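Local coordinates for potential RNA-dependent RNA polymerase (PDB 5I62), which copies RNA from an RNA template with ribonucleoside triphosphates, and is thought to serve both transcription and genome replication of a double-stranded RNA virus, at residues R125-M136 / N211-P220; N141-K149 / M171-A181. One frame throughout, in Å; residues are numbered along the deposited sequence.

How the contacts relate
From the N terminus, the chain first passes through 125-136, the loop and short helix 129-135 that will pack on a helix met 75 residues later. It then runs through the loop 141-149, helix 150-157 and the strands 160-165 and 168-173. Contact 2 closes the smaller loop, bringing the hairpin of strands 168-173 and 176-189 back against 141-149. Only after strand 199-205 does the chain enter helix 208-228, whose residues 211-220 close contact 1. Contact 2 thus lies within the larger loop of contact 1. The centres are about 17 Å apart and the two do not touch, but helix 150-157 packs on both, and the first residues of helix 208-228 also touch contact 2.

Contact 1 of 2, residues R125-M136 / N211-P220; sequences RLRSEVNTVAVM and NIRELQVYQP
Gln216 meets the chain leading into helix 129-135 with both its backbone and its side chain. Its carbonyl O accepts from Arg127 N at 2.9 Å, and its NE2 gives a hydrogen to Arg127 O at 2.6 Å, with that oxygen close to the amide plane. CG stands anti to the carbonyl carbon (chi1 -72°) and the chain runs on extended, which carries the amide past Thr132 to the Arg127 carbonyl. On the other side of the amide, OE1 receives Arg213 NH1 from above its carbonyl plane. Both ends being held, the amide's rotation is fixed, a task glutamine suits because it donates and accepts. The Glu129 carboxylate is turned 78° to this amide; its OE2 lies 3.1 Å from Arg213 CD and makes a long salt bridge with NE, well out of the guanidinium plane, an attraction of charges only since no N-H points at it, while OE1 is bonded to Cys160 N.

Thr132 is a knob in the hole formed by Ile212, Leu215, Gln216 and Gln219. Its CG2 enters, 3.6 Å from Leu215 CB, while OG1 turns back to Ser128 O, so the buried hydroxyl is satisfied by the N-cap residue of its own helix. One turn beyond Gln216, the Gln219 amide lies obliquely across Thr132, and NE2 bonds Thr132 O at 3.2 Å.

Apolar groups fill both flanks. Met136, bent at chi3, lays its sulfur against Ile212 CG1 and its CG against Leu215 CD1, its flexible chain following the helix surface; Val133 CG2 meets Ile212 CD1 at 3.5 Å. At the far end Leu126 CD1 touches Val217 CG2, beside Trp293 of helix 288-296. The arrangement is a nearly perpendicular helix crossing (83°, axes 9.1 Å apart) with knob-into-hole packing, joining a short helix capped by Ser128 to the long helix 208-228 of the polymerase.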
loop_
_atom_site.group_PDB
_atom_site.type_symbol
_atom_site.label_atom_id
_atom_site.label_comp_id
_atom_site.label_asym_id
_atom_site.label_seq_id
_atom_site.Cartn_x
_atom_site.Cartn_y
_atom_site.Cartn_z
ATOM N N ARG A 125 -6.407 -21.372 10.745
ATOM C CA ARG A 125 -5.653 -22.534 10.323
ATOM C C ARG A 125 -5.082 -22.241 8.948
ATOM O O ARG A 125 -5.655 -21.464 8.174
ATOM C CB ARG A 125 -6.523 -23.775 10.287
ATOM C CG ARG A 125 -7.706 -23.686 11.221
ATOM C CD ARG A 125 -8.183 -25.042 11.594
ATOM N NE ARG A 125 -9.288 -24.955 12.550
ATOM C CZ ARG A 125 -9.284 -25.545 13.752
ATOM N NH1 ARG A 125 -8.247 -26.288 14.178
ATOM N NH2 ARG A 125 -10.330 -25.399 14.562
ATOM N N LEU A 126 -3.936 -22.849 8.665
ATOM C CA LEU A 126 -3.307 -22.667 7.368
ATOM C C LEU A 126 -4.204 -23.224 6.278
ATOM O O LEU A 126 -4.729 -24.333 6.399
ATOM C CB LEU A 126 -1.954 -23.366 7.327
ATOM C CG LEU A 126 -0.734 -22.532 7.709
ATOM C CD1 LEU A 126 -0.743 -22.271 9.213
ATOM C CD2 LEU A 126 0.538 -23.267 7.279
ATOM N N ARG A 127 -4.395 -22.449 5.225
ATOM C CA ARG A 127 -4.980 -23.015 4.027
ATOM C C ARG A 127 -3.931 -23.859 3.302
ATOM O O ARG A 127 -2.728 -23.688 3.497
ATOM C CB ARG A 127 -5.503 -21.911 3.124
ATOM C CG ARG A 127 -6.684 -21.202 3.724
ATOM C CD ARG A 127 -7.549 -20.592 2.665
ATOM N NE ARG A 127 -8.521 -21.547 2.144
ATOM C CZ ARG A 127 -9.430 -21.244 1.228
ATOM N NH1 ARG A 127 -9.482 -20.004 0.744
ATOM N NH2 ARG A 127 -10.278 -22.174 0.801
ATOM N N SER A 128 -4.395 -24.791 2.467
ATOM C CA SER A 128 -3.447 -25.613 1.727
ATOM C C SER A 128 -2.816 -24.796 0.606
ATOM O O SER A 128 -3.362 -23.781 0.160
ATOM C CB SER A 128 -4.125 -26.845 1.130
ATOM O OG SER A 128 -4.988 -26.442 0.093
ATOM N N GLU A 129 -1.653 -25.256 0.138
ATOM C CA GLU A 129 -0.997 -24.559 -0.962
ATOM C C GLU A 129 -1.902 -24.486 -2.187
ATOM O O GLU A 129 -1.975 -23.445 -2.850
ATOM C CB GLU A 129 0.350 -25.217 -1.286
ATOM C CG GLU A 129 1.355 -24.990 -0.165
ATOM C CD GLU A 129 2.753 -25.509 -0.435
ATOM O OE1 GLU A 129 3.005 -26.141 -1.487
ATOM O OE2 GLU A 129 3.616 -25.266 0.440
ATOM N N VAL A 130 -2.628 -25.564 -2.483
ATOM C CA VAL A 130 -3.483 -25.577 -3.669
ATOM C C VAL A 130 -4.614 -24.570 -3.523
ATOM O O VAL A 130 -4.901 -23.794 -4.444
ATOM C CB VAL A 130 -4.040 -26.990 -3.935
ATOM C CG1 VAL A 130 -5.059 -26.941 -5.066
ATOM C CG2 VAL A 130 -2.923 -27.951 -4.294
ATOM N N ASN A 131 -5.293 -24.589 -2.374
ATOM C CA ASN A 131 -6.396 -23.655 -2.163
ATOM C C ASN A 131 -5.896 -22.217 -2.167
ATOM O O ASN A 131 -6.537 -21.327 -2.744
ATOM C CB ASN A 131 -7.128 -23.996 -0.866
ATOM C CG ASN A 131 -7.846 -25.337 -0.947
ATOM O OD1 ASN A 131 -8.274 -25.750 -2.027
ATOM N ND2 ASN A 131 -7.965 -26.030 0.189
ATOM N N THR A 132 -4.723 -21.986 -1.569
ATOM C CA THR A 132 -4.134 -20.651 -1.552
ATOM C C THR A 132 -3.827 -20.160 -2.962
ATOM O O THR A 132 -4.166 -19.027 -3.325
ATOM C CB THR A 132 -2.857 -20.661 -0.701
ATOM O OG1 THR A 132 -3.170 -21.095 0.622
ATOM C CG2 THR A 132 -2.235 -19.282 -0.654
ATOM N N VAL A 133 -3.158 -20.992 -3.762
ATOM C CA VAL A 133 -2.860 -20.624 -5.144
ATOM C C VAL A 133 -4.145 -20.321 -5.908
ATOM O O VAL A 133 -4.185 -19.403 -6.732
ATOM C CB VAL A 133 -2.045 -21.735 -5.840
ATOM C CG1 VAL A 133 -1.937 -21.467 -7.347
ATOM C CG2 VAL A 133 -0.664 -21.859 -5.220
ATOM N N ALA A 134 -5.208 -21.090 -5.648
ATOM C CA ALA A 134 -6.462 -20.924 -6.383
ATOM C C ALA A 134 -7.013 -19.512 -6.242
ATOM O O ALA A 134 -7.621 -18.976 -7.177
ATOM C CB ALA A 134 -7.491 -21.946 -5.909
ATOM N N VAL A 135 -6.802 -18.878 -5.093
ATOM C CA VAL A 135 -7.411 -17.565 -4.916
ATOM C C VAL A 135 -6.415 -16.423 -5.129
ATOM O O VAL A 135 -6.830 -15.265 -5.214
ATOM C CB VAL A 135 -8.089 -17.486 -3.540
ATOM C CG1 VAL A 135 -8.905 -18.744 -3.277
ATOM C CG2 VAL A 135 -7.103 -17.344 -2.515
ATOM N N MET A 136 -5.115 -16.724 -5.253
ATOM C CA MET A 136 -4.103 -15.708 -5.519
ATOM C C MET A 136 -4.273 -15.085 -6.900
ATOM O O MET A 136 -4.827 -15.692 -7.823
ATOM C CB MET A 136 -2.686 -16.290 -5.436
ATOM C CG MET A 136 -2.233 -16.683 -4.058
ATOM S SD MET A 136 -0.637 -17.513 -4.157
ATOM C CE MET A 136 0.496 -16.207 -4.571
ATOM N N ASN A 211 5.618 -16.475 -1.480
ATOM C CA ASN A 211 4.309 -15.836 -1.361
ATOM C C ASN A 211 3.199 -16.862 -1.115
ATOM O O ASN A 211 2.290 -16.617 -0.316
ATOM C CB ASN A 211 4.006 -15.004 -2.607
ATOM C CG ASN A 211 4.596 -13.606 -2.546
ATOM O OD1 ASN A 211 4.901 -13.078 -1.464
ATOM N ND2 ASN A 211 4.754 -13.001 -3.696
ATOM N N ILE A 212 3.248 -18.014 -1.792
ATOM C CA ILE A 212 2.282 -19.083 -1.509
ATOM C C ILE A 212 2.339 -19.494 -0.038
ATOM O O ILE A 212 1.310 -19.586 0.643
ATOM C CB ILE A 212 2.531 -20.296 -2.427
ATOM C CG1 ILE A 212 2.286 -19.936 -3.889
ATOM C CG2 ILE A 212 1.647 -21.478 -1.992
ATOM C CD1 ILE A 212 2.770 -21.032 -4.879
ATOM N N ARG A 213 3.538 -19.785 0.470
ATOM C CA ARG A 213 3.636 -20.245 1.849
ATOM C C ARG A 213 3.165 -19.165 2.823
ATOM O O ARG A 213 2.449 -19.459 3.788
ATOM C CB ARG A 213 5.066 -20.674 2.155
ATOM C CG ARG A 213 5.410 -22.052 1.570
ATOM C CD ARG A 213 4.622 -23.077 2.319
ATOM N NE ARG A 213 5.343 -23.546 3.479
ATOM C CZ ARG A 213 4.802 -23.930 4.628
ATOM N NH1 ARG A 213 3.496 -23.885 4.825
ATOM N NH2 ARG A 213 5.602 -24.348 5.592
ATOM N N GLU A 214 3.571 -17.914 2.595
ATOM C CA GLU A 214 3.107 -16.815 3.443
ATOM C C GLU A 214 1.584 -16.719 3.433
ATOM O O GLU A 214 0.944 -16.634 4.489
ATOM C CB GLU A 214 3.711 -15.497 2.975
ATOM C CG GLU A 214 5.198 -15.358 3.164
ATOM C CD GLU A 214 5.694 -14.077 2.515
ATOM O OE1 GLU A 214 5.191 -13.728 1.415
ATOM O OE2 GLU A 214 6.577 -13.428 3.093
ATOM N N LEU A 215 0.984 -16.768 2.242
ATOM C CA LEU A 215 -0.447 -16.527 2.124
ATOM C C LEU A 215 -1.287 -17.668 2.674
ATOM O O LEU A 215 -2.486 -17.479 2.892
ATOM C CB LEU A 215 -0.819 -16.250 0.670
ATOM C CG LEU A 215 -0.343 -14.908 0.104
ATOM C CD1 LEU A 215 -0.667 -14.818 -1.381
ATOM C CD2 LEU A 215 -0.981 -13.752 0.839
ATOM N N GLN A 216 -0.698 -18.848 2.902
ATOM C CA GLN A 216 -1.433 -19.890 3.610
ATOM C C GLN A 216 -1.929 -19.396 4.971
ATOM O O GLN A 216 -2.908 -19.930 5.504
ATOM C CB GLN A 216 -0.563 -21.128 3.801
ATOM C CG GLN A 216 -0.302 -21.933 2.533
ATOM C CD GLN A 216 0.505 -23.165 2.850
ATOM O OE1 GLN A 216 1.737 -23.127 2.836
ATOM N NE2 GLN A 216 -0.179 -24.250 3.202
ATOM N N VAL A 217 -1.241 -18.415 5.560
ATOM C CA VAL A 217 -1.679 -17.794 6.808
ATOM C C VAL A 217 -2.364 -16.463 6.523
ATOM O O VAL A 217 -3.458 -16.194 7.027
ATOM C CB VAL A 217 -0.506 -17.594 7.782
ATOM C CG1 VAL A 217 -0.892 -16.566 8.857
ATOM C CG2 VAL A 217 -0.135 -18.907 8.435
ATOM N N TYR A 218 -1.735 -15.610 5.720
ATOM C CA TYR A 218 -2.236 -14.243 5.622
ATOM C C TYR A 218 -3.570 -14.171 4.887
ATOM O O TYR A 218 -4.400 -13.300 5.187
ATOM C CB TYR A 218 -1.196 -13.343 4.971
ATOM C CG TYR A 218 0.015 -13.171 5.842
ATOM C CD1 TYR A 218 -0.090 -12.536 7.077
ATOM C CD2 TYR A 218 1.261 -13.643 5.450
ATOM C CE1 TYR A 218 1.011 -12.376 7.902
ATOM C CE2 TYR A 218 2.378 -13.477 6.267
ATOM C CZ TYR A 218 2.245 -12.836 7.490
ATOM O OH TYR A 218 3.340 -12.660 8.311
ATOM N N GLN A 219 -3.804 -15.077 3.919
ATOM C CA GLN A 219 -5.090 -15.090 3.220
ATOM C C GLN A 219 -6.251 -15.342 4.176
ATOM O O GLN A 219 -7.168 -14.505 4.241
ATOM C CB GLN A 219 -5.060 -16.124 2.084
ATOM C CG GLN A 219 -5.206 -15.623 0.709
ATOM C CD GLN A 219 -4.998 -16.762 -0.292
ATOM O OE1 GLN A 219 -5.412 -17.904 -0.055
ATOM N NE2 GLN A 219 -4.351 -16.454 -1.400
ATOM N N PRO A 220 -6.292 -16.453 4.921
ATOM C CA PRO A 220 -7.396 -16.623 5.880
ATOM C C PRO A 220 -7.428 -15.552 6.963
ATOM O O PRO A 220 -8.513 -15.194 7.429
ATOM C CB PRO A 220 -7.148 -18.023 6.468
ATOM C CG PRO A 220 -5.734 -18.309 6.205
ATOM C CD PRO A 220 -5.406 -17.627 4.909
#

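Contact 2 of 2, residues N141-K149 / M171-A181; sequences NSGSPYFSK and MRQNGREWSGA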
loop_
_atom_site.group_PDB
_atom_site.type_symbol
_atom_site.label_atom_id
_atom_site.label_comp_id
_atom_site.label_asym_id
_atom_site.label_seq_id
_atom_site.Cartn_x
_atom_site.Cartn_y
_atom_site.Cartn_z
ATOM N N ASN A 141 3.904 -11.396 -11.609
ATOM C CA ASN A 141 5.190 -12.010 -11.873
ATOM C C ASN A 141 5.515 -13.033 -10.789
ATOM O O ASN A 141 5.318 -12.785 -9.597
ATOM C CB ASN A 141 6.262 -10.930 -11.950
ATOM C CG ASN A 141 7.586 -11.462 -12.410
ATOM O OD1 ASN A 141 8.291 -12.119 -11.653
ATOM N ND2 ASN A 141 7.945 -11.174 -13.658
ATOM N N SER A 142 5.987 -14.204 -11.211
ATOM C CA SER A 142 6.282 -15.292 -10.287
ATOM C C SER A 142 7.583 -15.091 -9.528
ATOM O O SER A 142 7.931 -15.934 -8.693
ATOM C CB SER A 142 6.338 -16.628 -11.049
ATOM O OG SER A 142 7.451 -16.642 -11.937
ATOM N N GLY A 143 8.312 -14.017 -9.806
ATOM C CA GLY A 143 9.600 -13.802 -9.202
ATOM C C GLY A 143 10.557 -14.968 -9.430
ATOM O O GLY A 143 10.489 -15.715 -10.423
ATOM N N SER A 144 11.453 -15.116 -8.477
ATOM C CA SER A 144 12.427 -16.191 -8.427
ATOM C C SER A 144 11.726 -17.561 -8.348
ATOM O O SER A 144 10.760 -17.700 -7.599
ATOM C CB SER A 144 13.322 -15.920 -7.203
ATOM O OG SER A 144 14.099 -17.011 -6.832
ATOM N N PRO A 145 12.181 -18.572 -9.127
ATOM C CA PRO A 145 13.238 -18.577 -10.142
ATOM C C PRO A 145 12.798 -18.345 -11.598
ATOM O O PRO A 145 13.641 -18.028 -12.442
ATOM C CB PRO A 145 13.806 -19.992 -10.027
ATOM C CG PRO A 145 12.579 -20.810 -9.815
ATOM C CD PRO A 145 11.694 -19.942 -8.870
ATOM N N TYR A 146 11.520 -18.522 -11.906
ATOM C CA TYR A 146 11.101 -18.507 -13.303
ATOM C C TYR A 146 10.861 -17.112 -13.857
ATOM O O TYR A 146 10.972 -16.930 -15.069
ATOM C CB TYR A 146 9.834 -19.336 -13.505
ATOM C CG TYR A 146 10.055 -20.804 -13.205
ATOM C CD1 TYR A 146 10.883 -21.584 -14.019
ATOM C CD2 TYR A 146 9.444 -21.403 -12.114
ATOM C CE1 TYR A 146 11.096 -22.935 -13.742
ATOM C CE2 TYR A 146 9.656 -22.740 -11.819
ATOM C CZ TYR A 146 10.482 -23.501 -12.643
ATOM O OH TYR A 146 10.678 -24.825 -12.351
ATOM N N PHE A 147 10.529 -16.133 -13.019
ATOM C CA PHE A 147 10.279 -14.766 -13.489
ATOM C C PHE A 147 9.305 -14.743 -14.674
ATOM O O PHE A 147 9.543 -14.104 -15.703
ATOM C CB PHE A 147 11.588 -14.065 -13.846
ATOM C CG PHE A 147 11.529 -12.564 -13.700
ATOM C CD1 PHE A 147 11.605 -11.966 -12.445
ATOM C CD2 PHE A 147 11.396 -11.752 -14.818
ATOM C CE1 PHE A 147 11.545 -10.573 -12.316
ATOM C CE2 PHE A 147 11.340 -10.376 -14.696
ATOM C CZ PHE A 147 11.419 -9.788 -13.447
ATOM N N SER A 148 8.203 -15.467 -14.525
ATOM C CA SER A 148 7.136 -15.520 -15.512
ATOM C C SER A 148 5.835 -15.109 -14.846
ATOM O O SER A 148 5.807 -14.704 -13.678
ATOM C CB SER A 148 6.990 -16.921 -16.122
ATOM O OG SER A 148 8.256 -17.474 -16.402
ATOM N N LYS A 149 4.744 -15.222 -15.594
ATOM C CA LYS A 149 3.430 -15.105 -14.982
ATOM C C LYS A 149 3.170 -16.331 -14.118
ATOM O O LYS A 149 3.445 -17.461 -14.533
ATOM C CB LYS A 149 2.350 -14.953 -16.049
ATOM C CG LYS A 149 2.178 -13.510 -16.547
ATOM C CD LYS A 149 1.661 -13.436 -17.968
ATOM C CE LYS A 149 0.751 -14.601 -18.290
ATOM N NZ LYS A 149 -0.400 -14.794 -17.341
ATOM N N MET A 171 14.358 -23.018 -1.362
ATOM C CA MET A 171 13.026 -23.238 -1.931
ATOM C C MET A 171 13.008 -24.595 -2.624
ATOM O O MET A 171 13.598 -24.753 -3.700
ATOM C CB MET A 171 12.648 -22.128 -2.902
ATOM C CG MET A 171 12.829 -20.728 -2.320
ATOM S SD MET A 171 11.967 -19.468 -3.257
ATOM C CE MET A 171 12.610 -19.751 -4.930
ATOM N N ARG A 172 12.337 -25.568 -2.014
ATOM C CA ARG A 172 12.074 -26.848 -2.668
ATOM C C ARG A 172 10.743 -26.743 -3.400
ATOM O O ARG A 172 9.710 -26.507 -2.774
ATOM C CB ARG A 172 12.034 -28.001 -1.663
ATOM C CG ARG A 172 13.377 -28.475 -1.166
ATOM C CD ARG A 172 14.115 -29.344 -2.199
ATOM N NE ARG A 172 13.374 -30.530 -2.635
ATOM C CZ ARG A 172 13.800 -31.370 -3.581
ATOM N NH1 ARG A 172 14.967 -31.158 -4.189
ATOM N NH2 ARG A 172 13.063 -32.425 -3.917
ATOM N N GLN A 173 10.761 -26.913 -4.718
ATOM C CA GLN A 173 9.572 -26.724 -5.542
ATOM C C GLN A 173 9.408 -27.947 -6.426
ATOM O O GLN A 173 10.209 -28.143 -7.344
ATOM C CB GLN A 173 9.677 -25.465 -6.407
ATOM C CG GLN A 173 9.934 -24.197 -5.627
ATOM C CD GLN A 173 10.054 -22.971 -6.513
ATOM O OE1 GLN A 173 10.244 -21.869 -6.009
ATOM N NE2 GLN A 173 9.927 -23.158 -7.853
ATOM N N ASN A 174 8.387 -28.761 -6.138
ATOM C CA ASN A 174 8.052 -29.952 -6.920
ATOM C C ASN A 174 9.287 -30.661 -7.472
ATOM O O ASN A 174 9.454 -30.756 -8.689
ATOM C CB ASN A 174 7.105 -29.581 -8.069
ATOM C CG ASN A 174 6.466 -30.797 -8.711
ATOM O OD1 ASN A 174 6.490 -31.882 -8.139
ATOM N ND2 ASN A 174 5.892 -30.621 -9.900
ATOM N N GLY A 175 10.187 -31.120 -6.594
ATOM C CA GLY A 175 11.341 -31.897 -7.030
ATOM C C GLY A 175 12.602 -31.111 -7.326
ATOM O O GLY A 175 13.658 -31.723 -7.498
ATOM N N ARG A 176 12.533 -29.786 -7.396
ATOM C CA ARG A 176 13.689 -28.931 -7.609
ATOM C C ARG A 176 14.082 -28.255 -6.295
ATOM O O ARG A 176 13.230 -27.969 -5.461
ATOM C CB ARG A 176 13.391 -27.843 -8.643
ATOM C CG ARG A 176 13.139 -28.333 -10.055
ATOM C CD ARG A 176 11.676 -28.715 -10.266
ATOM N NE ARG A 176 11.256 -28.510 -11.656
ATOM C CZ ARG A 176 10.038 -28.785 -12.108
ATOM N NH1 ARG A 176 9.127 -29.284 -11.280
ATOM N NH2 ARG A 176 9.729 -28.559 -13.383
ATOM N N GLU A 177 15.371 -27.986 -6.122
ATOM C CA GLU A 177 15.831 -27.093 -5.061
ATOM C C GLU A 177 16.429 -25.850 -5.699
ATOM O O GLU A 177 17.420 -25.937 -6.432
ATOM C CB GLU A 177 16.853 -27.734 -4.125
ATOM C CG GLU A 177 17.424 -26.654 -3.188
ATOM C CD GLU A 177 18.193 -27.185 -1.993
ATOM O OE1 GLU A 177 18.080 -28.389 -1.657
ATOM O OE2 GLU A 177 18.918 -26.371 -1.384
ATOM N N TRP A 178 15.810 -24.705 -5.443
ATOM C CA TRP A 178 16.319 -23.408 -5.870
ATOM C C TRP A 178 16.806 -22.622 -4.658
ATOM O O TRP A 178 16.498 -22.941 -3.509
ATOM C CB TRP A 178 15.243 -22.591 -6.596
ATOM C CG TRP A 178 14.601 -23.232 -7.796
ATOM C CD1 TRP A 178 13.440 -23.959 -7.826
ATOM C CD2 TRP A 178 15.065 -23.168 -9.149
ATOM N NE1 TRP A 178 13.159 -24.359 -9.119
ATOM C CE2 TRP A 178 14.142 -23.886 -9.947
ATOM C CE3 TRP A 178 16.172 -22.577 -9.767
ATOM C CZ2 TRP A 178 14.285 -24.008 -11.328
ATOM C CZ3 TRP A 178 16.319 -22.715 -11.143
ATOM C CH2 TRP A 178 15.380 -23.426 -11.904
ATOM N N SER A 179 17.571 -21.573 -4.922
ATOM C CA SER A 179 17.901 -20.598 -3.897
ATOM C C SER A 179 17.037 -19.366 -4.158
ATOM O O SER A 179 16.987 -18.877 -5.291
ATOM C CB SER A 179 19.393 -20.260 -3.913
ATOM O OG SER A 179 19.821 -19.757 -2.648
ATOM N N GLY A 180 16.342 -18.882 -3.125
ATOM C CA GLY A 180 15.362 -17.821 -3.322
ATOM C C GLY A 180 15.963 -16.431 -3.145
ATOM O O GLY A 180 16.832 -16.204 -2.303
ATOM N N ALA A 181 15.478 -15.490 -3.954
ATOM C CA ALA A 181 15.823 -14.088 -3.784
ATOM C C ALA A 181 14.667 -13.222 -4.264
ATOM O O ALA A 181 14.088 -13.477 -5.324
ATOM C CB ALA A 181 17.110 -13.731 -4.541
HETATM O O HOH W 1 9.110 -19.553 -6.567
HETATM O O HOH W 2 11.717 -13.126 -6.483
HETATM O O HOH W 3 10.593 -25.407 -9.828
#
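Pro145, preceded by a cis peptide bond, sets the CB-CG edge of its ring on the face of the Trp178 indole. Its CG stands 3.4 Å from the centroid of the five-membered ring and 11° off the normal, a CH-pi contact, while CB rests over CD2 and CE3. The apolar CH2 groups of a rigid ring suit this aromatic face. Ser144, just before it, sets CB 3.2 Å from Ala181 O. With OG anti to its backbone N (chi1 166°), the hydroxyl lies beside Met171 CE and bonds Tyr11 O, so it is satisfied by helix 5-11. Tyr146 completes the trio: the edge of Trp178 is directed at its face, with planes at 73° and ring centroids 5.6 Å apart. The phenol OH also sits over one face of the Arg176 guanidinium.

Water 3 joins Tyr146 OH (2.6 Å), Gln173 NE2 and Trp178 NE1, lying in the indole plane at its edge. Of two more waters, one donates to Ser144 O and the side-chain Gln173 OE1; the other accepts from Ser144 N and donates to Ala181 O, joining backbone to backbone. With no direct hydrogen bond between loop and hairpin, these buried polar groups are matched through water, and shape fit at Trp178 carries much of the direct contact.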